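Local atomic coordinates of lectin (Trichosanthes anguina, PDB entry 4HR6), a protein that binds galactose-type sugars through a chain built of two beta-trefoil lectin domains, as a nontoxic three-chain homologue of type II ribosome-inactivating proteins. Residues C[9-14]-C[133-138]; C[234-239]-C[246-251]. One frame throughout, in Å; residues are numbered along the deposited sequence.

Contact 1. Residues C[9-14]-C[133-138]; sequences TTRISG and NYVQPI
Arg11 meets the carbonyl and amide of Asn133 and the methyls of Val135, and its NH1 gives a hydrogen bond to Asn133 O at 3.0 Å. NH1 lies in the plane of the carbonyl, but the bond is bent, with 131° at the hydrogen, and the acceptor sits 27° out of the guanidinium plane. Val135 CG2 rests over one face of that flat group, offset toward its rim and 3.9 Å from Arg11 NH2. A long, jointed arginine suits this place: the chain is bent at chi2 and chi3, and its NH1 ends at the Asn133 carbonyl while Arg11 CD passes 3.1 Å from Asn133 OD1. Beside this, Val135 CG1 packs on Ser13 CB at 3.8 Å, serine being small enough to let the branched valine approach. The segment 9-14 belongs to the broken strand 7-13 of the first ricin-type beta-trefoil domain, and 133-138 is the loop that leads from strand 130-131 to strand 138-143, hence toward the second trefoil. Farther out, Ser13 OG is hydrogen-bonded to Ser177. Asp184 of another lectin chain takes a hydrogen bond from Asn133 N on OD2 and pairs through OD1 with Thr10 OG1, which its chi1 of -172° sets anti to the backbone N.

Contact 2. Residues C[234-239]-C[246-251]; sequences AMDVAR and KIILHR. With AMG (methyl alpha-D-galactopyranoside), chain E.
Asp236 and His250 both hold CG anti to the backbone N (chi1 172° and -166°); their strand positions put both side chains on the same face of the hairpin, beside the galactoside. There the two oxygens of Asp236 take two of the sugar's hydroxyls: AMG O3 donates to OD1 at 2.6 Å and AMG O4 to OD2 at 3.1 Å. AMG O4 in turn accepts the backbone N-H of Arg239 at 3.0 Å, so that this hydroxyl acts as both donor and acceptor. An aromatic residue suits the sugar's carbon side, and His250 lays one ring face against it, with NE2 3.6 Å from AMG C4. The ring's rotation is fixed by His250 ND1, which donates in the ring plane to a lone pair of Arg251 O at 2.7 Å. Strands 234-237 and 247-250 form an antiparallel beta hairpin of the second ricin-type beta-trefoil domain, and where the chain leaves the first strand, at Ala238 and Arg239, the Arg239 backbone N-H faces the sugar. Ala234 and His250 are a hydrogen-bonded pair, joined by two backbone bonds. On the reverse face, Met235 CG presses tightly on Ile247 CG2 at 3.4 Å, and Val237 adds to this apolar layer. Gln258 donates to Asp236 OD1 as a second-shell partner, while Asn257, His253 and Asp199 complete the polar grip on the sugar.

In the fold
Along the chain the two contacts come in series: all of contact 1 precedes contact 2 in sequence. Their centres are about 30 Å apart and flank the middle of the chain, and their nearest atoms remain about 13 Å from each other. They share no sheet. Contact 1 brings the opening strand of the first trefoil, in 7-13, against the loop after strand 130-131, where the chain passes on to strand 138-143, and another lectin chain borders it. Contact 2 is a hairpin late in the second trefoil, untouched by other protein chains, and it carries five of the eight residues of one galactoside pocket. One contact thus concerns the junction of the trefoils, the other sugar recognition itself.

Contact 1. Residues C[9-14]-C[133-138]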
loop_
_atom_site.group_PDB
_atom_site.type_symbol
_atom_site.label_atom_id
_atom_site.label_comp_id
_atom_site.label_asym_id
_atom_site.label_seq_id
_atom_site.Cartn_x
_atom_site.Cartn_y
_atom_site.Cartn_z
ATOM N N THR C 9 -17.671 9.596 -8.111
ATOM C CA THR C 9 -17.893 8.940 -9.388
ATOM C C THR C 9 -16.612 8.252 -9.818
ATOM O O THR C 9 -15.578 8.900 -9.951
ATOM C CB THR C 9 -18.350 9.969 -10.441
ATOM O OG1 THR C 9 -19.633 10.455 -10.048
ATOM C CG2 THR C 9 -18.465 9.359 -11.812
ATOM N N THR C 10 -16.677 6.940 -10.026
ATOM C CA THR C 10 -15.486 6.156 -10.410
ATOM C C THR C 10 -15.840 5.001 -11.379
ATOM O O THR C 10 -16.957 4.956 -11.910
ATOM C CB THR C 10 -14.804 5.616 -9.140
ATOM O OG1 THR C 10 -13.542 5.019 -9.462
ATOM C CG2 THR C 10 -15.687 4.621 -8.438
ATOM N N ARG C 11 -14.893 4.086 -11.614
ATOM C CA ARG C 11 -15.172 2.851 -12.364
ATOM C C ARG C 11 -15.098 1.636 -11.456
ATOM O O ARG C 11 -14.546 1.687 -10.347
ATOM C CB ARG C 11 -14.209 2.676 -13.540
ATOM C CG ARG C 11 -14.409 3.691 -14.657
ATOM C CD ARG C 11 -13.097 4.240 -15.182
ATOM N NE ARG C 11 -12.769 3.753 -16.506
ATOM C CZ ARG C 11 -11.588 3.893 -17.099
ATOM N NH1 ARG C 11 -10.580 4.498 -16.487
ATOM N NH2 ARG C 11 -11.415 3.405 -18.324
ATOM N N ILE C 12 -15.706 0.552 -11.926
ATOM C CA ILE C 12 -15.620 -0.739 -11.261
ATOM C C ILE C 12 -15.067 -1.707 -12.292
ATOM O O ILE C 12 -15.693 -1.925 -13.334
ATOM C CB ILE C 12 -16.986 -1.225 -10.769
ATOM C CG1 ILE C 12 -17.689 -0.119 -9.986
ATOM C CG2 ILE C 12 -16.837 -2.475 -9.908
ATOM C CD1 ILE C 12 -19.029 -0.527 -9.422
ATOM N N SER C 13 -13.878 -2.253 -12.031
ATOM C CA SER C 13 -13.283 -3.235 -12.929
ATOM C C SER C 13 -13.114 -4.562 -12.209
ATOM O O SER C 13 -13.195 -4.633 -10.976
ATOM C CB SER C 13 -11.968 -2.722 -13.513
ATOM O OG SER C 13 -10.950 -2.607 -12.540
ATOM N N GLY C 14 -12.926 -5.632 -12.981
ATOM C CA GLY C 14 -12.756 -6.963 -12.389
ATOM C C GLY C 14 -12.241 -8.017 -13.355
ATOM O O GLY C 14 -11.178 -7.843 -13.983
ATOM N N ASN C 133 -10.691 4.298 -10.299
ATOM C CA ASN C 133 -10.701 4.857 -11.635
ATOM C C ASN C 133 -9.518 4.401 -12.466
ATOM O O ASN C 133 -9.533 4.523 -13.692
ATOM C CB ASN C 133 -10.732 6.377 -11.568
ATOM C CG ASN C 133 -11.068 7.006 -12.908
ATOM O OD1 ASN C 133 -12.028 6.602 -13.570
ATOM N ND2 ASN C 133 -10.270 7.983 -13.326
ATOM N N TYR C 134 -8.487 3.876 -11.809
ATOM C CA TYR C 134 -7.361 3.291 -12.534
ATOM C C TYR C 134 -7.652 1.805 -12.708
ATOM O O TYR C 134 -7.636 1.056 -11.731
ATOM C CB TYR C 134 -6.063 3.521 -11.766
ATOM C CG TYR C 134 -4.817 3.140 -12.504
ATOM C CD1 TYR C 134 -4.211 4.028 -13.376
ATOM C CD2 TYR C 134 -4.236 1.891 -12.320
ATOM C CE1 TYR C 134 -3.056 3.681 -14.049
ATOM C CE2 TYR C 134 -3.091 1.534 -12.993
ATOM C CZ TYR C 134 -2.506 2.426 -13.846
ATOM O OH TYR C 134 -1.365 2.065 -14.500
ATOM N N VAL C 135 -7.929 1.392 -13.948
ATOM C CA VAL C 135 -8.432 0.034 -14.227
ATOM C C VAL C 135 -7.336 -0.941 -14.654
ATOM O O VAL C 135 -7.517 -2.148 -14.590
ATOM C CB VAL C 135 -9.565 0.033 -15.293
ATOM C CG1 VAL C 135 -10.830 0.687 -14.743
ATOM C CG2 VAL C 135 -9.126 0.724 -16.577
ATOM N N GLN C 136 -6.198 -0.413 -15.085
ATOM C CA GLN C 136 -5.118 -1.243 -15.546
ATOM C C GLN C 136 -4.555 -2.155 -14.449
ATOM O O GLN C 136 -4.719 -1.899 -13.237
ATOM C CB GLN C 136 -4.003 -0.386 -16.148
ATOM C CG GLN C 136 -4.414 0.330 -17.429
ATOM C CD GLN C 136 -3.307 1.195 -17.999
ATOM O OE1 GLN C 136 -2.135 0.828 -17.956
ATOM N NE2 GLN C 136 -3.677 2.356 -18.544
ATOM N N PRO C 137 -3.912 -3.253 -14.877
ATOM C CA PRO C 137 -3.197 -4.113 -13.941
ATOM C C PRO C 137 -1.958 -3.403 -13.392
ATOM O O PRO C 137 -1.311 -2.641 -14.119
ATOM C CB PRO C 137 -2.776 -5.322 -14.795
ATOM C CG PRO C 137 -3.517 -5.202 -16.086
ATOM C CD PRO C 137 -3.822 -3.748 -16.268
ATOM N N ILE C 138 -1.641 -3.670 -12.132
ATOM C CA ILE C 138 -0.459 -3.103 -11.493
ATOM C C ILE C 138 0.713 -4.052 -11.710
ATOM O O ILE C 138 0.702 -5.175 -11.205
ATOM C CB ILE C 138 -0.646 -2.948 -9.957
ATOM C CG1 ILE C 138 -1.894 -2.129 -9.612
ATOM C CG2 ILE C 138 0.605 -2.338 -9.330
ATOM C CD1 ILE C 138 -1.927 -0.770 -10.255
#

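Contact 2. Residues C[234-239]-C[246-251]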
loop_
_atom_site.group_PDB
_atom_site.type_symbol
_atom_site.label_atom_id
_atom_site.label_comp_id
_atom_site.label_asym_id
_atom_site.label_seq_id
_atom_site.Cartn_x
_atom_site.Cartn_y
_atom_site.Cartn_z
ATOM N N ALA C 234 -2.525 -17.276 4.242
ATOM C CA ALA C 234 -1.469 -16.429 3.681
ATOM C C ALA C 234 -0.416 -17.217 2.918
ATOM O O ALA C 234 -0.047 -18.321 3.294
ATOM C CB ALA C 234 -0.786 -15.683 4.805
ATOM N N MET C 235 0.089 -16.607 1.861
ATOM C CA MET C 235 1.239 -17.091 1.133
ATOM C C MET C 235 2.438 -17.122 2.092
ATOM O O MET C 235 2.594 -16.246 2.950
ATOM C CB MET C 235 1.483 -16.174 -0.062
ATOM C CG MET C 235 2.278 -16.793 -1.181
ATOM S SD MET C 235 2.231 -15.844 -2.712
ATOM C CE MET C 235 0.506 -15.953 -3.138
ATOM N N ASP C 236 3.264 -18.158 1.965
ATOM C CA ASP C 236 4.182 -18.548 3.033
ATOM C C ASP C 236 5.344 -19.339 2.440
ATOM O O ASP C 236 5.134 -20.305 1.698
ATOM C CB ASP C 236 3.411 -19.368 4.084
ATOM C CG ASP C 236 4.309 -19.995 5.159
ATOM O OD1 ASP C 236 3.877 -20.117 6.331
ATOM O OD2 ASP C 236 5.433 -20.384 4.831
ATOM N N VAL C 237 6.559 -18.905 2.762
ATOM C CA VAL C 237 7.778 -19.586 2.366
ATOM C C VAL C 237 8.012 -20.722 3.360
ATOM O O VAL C 237 8.256 -20.481 4.548
ATOM C CB VAL C 237 9.002 -18.641 2.340
ATOM C CG1 VAL C 237 10.231 -19.369 1.795
ATOM C CG2 VAL C 237 8.716 -17.404 1.494
ATOM N N ALA C 238 7.910 -21.958 2.865
ATOM C CA ALA C 238 7.937 -23.163 3.708
ATOM C C ALA C 238 9.188 -23.230 4.571
ATOM O O ALA C 238 10.305 -23.154 4.045
ATOM C CB ALA C 238 7.844 -24.407 2.832
ATOM N N ARG C 239 8.987 -23.345 5.886
ATOM C CA ARG C 239 10.073 -23.521 6.867
ATOM C C ARG C 239 11.038 -22.336 6.935
ATOM O O ARG C 239 12.164 -22.485 7.396
ATOM N N LYS C 246 9.588 -24.186 -2.240
ATOM C CA LYS C 246 8.144 -24.369 -2.017
ATOM C C LYS C 246 7.445 -23.162 -1.353
ATOM O O LYS C 246 7.717 -22.814 -0.192
ATOM C CB LYS C 246 7.866 -25.643 -1.190
ATOM C CG LYS C 246 7.461 -26.876 -2.004
ATOM C CD LYS C 246 8.671 -27.640 -2.529
ATOM C CE LYS C 246 8.295 -28.948 -3.222
ATOM N NZ LYS C 246 8.234 -28.832 -4.709
ATOM N N ILE C 247 6.529 -22.551 -2.103
ATOM C CA ILE C 247 5.596 -21.563 -1.568
ATOM C C ILE C 247 4.276 -22.269 -1.272
ATOM O O ILE C 247 3.696 -22.903 -2.154
ATOM C CB ILE C 247 5.335 -20.417 -2.568
ATOM C CG1 ILE C 247 6.653 -19.827 -3.072
ATOM C CG2 ILE C 247 4.444 -19.343 -1.935
ATOM C CD1 ILE C 247 7.590 -19.398 -1.959
ATOM N N ILE C 248 3.813 -22.157 -0.033
ATOM C CA ILE C 248 2.587 -22.802 0.394
ATOM C C ILE C 248 1.565 -21.782 0.907
ATOM O O ILE C 248 1.889 -20.610 1.087
ATOM C CB ILE C 248 2.863 -23.848 1.501
ATOM C CG1 ILE C 248 3.337 -23.180 2.794
ATOM C CG2 ILE C 248 3.885 -24.872 1.014
ATOM C CD1 ILE C 248 3.490 -24.126 3.966
ATOM N N LEU C 249 0.349 -22.268 1.162
ATOM C CA LEU C 249 -0.757 -21.484 1.688
ATOM C C LEU C 249 -1.034 -21.919 3.116
ATOM O O LEU C 249 -1.519 -23.015 3.354
ATOM C CB LEU C 249 -1.998 -21.699 0.820
ATOM C CG LEU C 249 -3.215 -20.810 1.077
ATOM C CD1 LEU C 249 -2.868 -19.338 0.922
ATOM C CD2 LEU C 249 -4.319 -21.185 0.105
ATOM N N HIS C 250 -0.740 -21.043 4.066
ATOM C CA HIS C 250 -0.633 -21.423 5.463
ATOM C C HIS C 250 -1.545 -20.587 6.346
ATOM O O HIS C 250 -2.050 -19.557 5.929
ATOM C CB HIS C 250 0.828 -21.244 5.889
ATOM C CG HIS C 250 1.174 -21.899 7.186
ATOM N ND1 HIS C 250 1.040 -21.261 8.400
ATOM C CD2 HIS C 250 1.662 -23.129 7.460
ATOM C CE1 HIS C 250 1.427 -22.074 9.368
ATOM N NE2 HIS C 250 1.810 -23.213 8.824
ATOM N N ARG C 251 -1.762 -21.058 7.567
ATOM C CA ARG C 251 -2.388 -20.266 8.616
ATOM C C ARG C 251 -1.606 -18.956 8.809
ATOM O O ARG C 251 -0.375 -18.983 8.860
ATOM C CB ARG C 251 -2.378 -21.070 9.918
ATOM C CG ARG C 251 -3.236 -20.517 11.037
ATOM C CD ARG C 251 -3.089 -21.352 12.304
ATOM N NE ARG C 251 -4.271 -21.232 13.160
ATOM C CZ ARG C 251 -5.361 -22.001 13.082
ATOM N NH1 ARG C 251 -5.453 -22.988 12.194
ATOM N NH2 ARG C 251 -6.376 -21.782 13.911
HETATM C C1 AMG E . 6.873 -23.609 10.191
HETATM C C2 AMG E . 6.710 -22.152 9.754
HETATM C C3 AMG E . 5.391 -21.946 9.001
HETATM C C4 AMG E . 5.291 -22.941 7.852
HETATM C C5 AMG E . 5.566 -24.371 8.346
HETATM C C6 AMG E . 5.609 -25.392 7.212
HETATM C C7 AMG E . 6.317 -24.834 12.157
HETATM O O1 AMG E . 5.845 -23.976 11.123
HETATM O O2 AMG E . 6.777 -21.321 10.916
HETATM O O3 AMG E . 5.283 -20.612 8.483
HETATM O O4 AMG E . 6.214 -22.559 6.825
HETATM O O5 AMG E . 6.816 -24.437 9.034
HETATM O O6 AMG E . 5.379 -26.695 7.766
#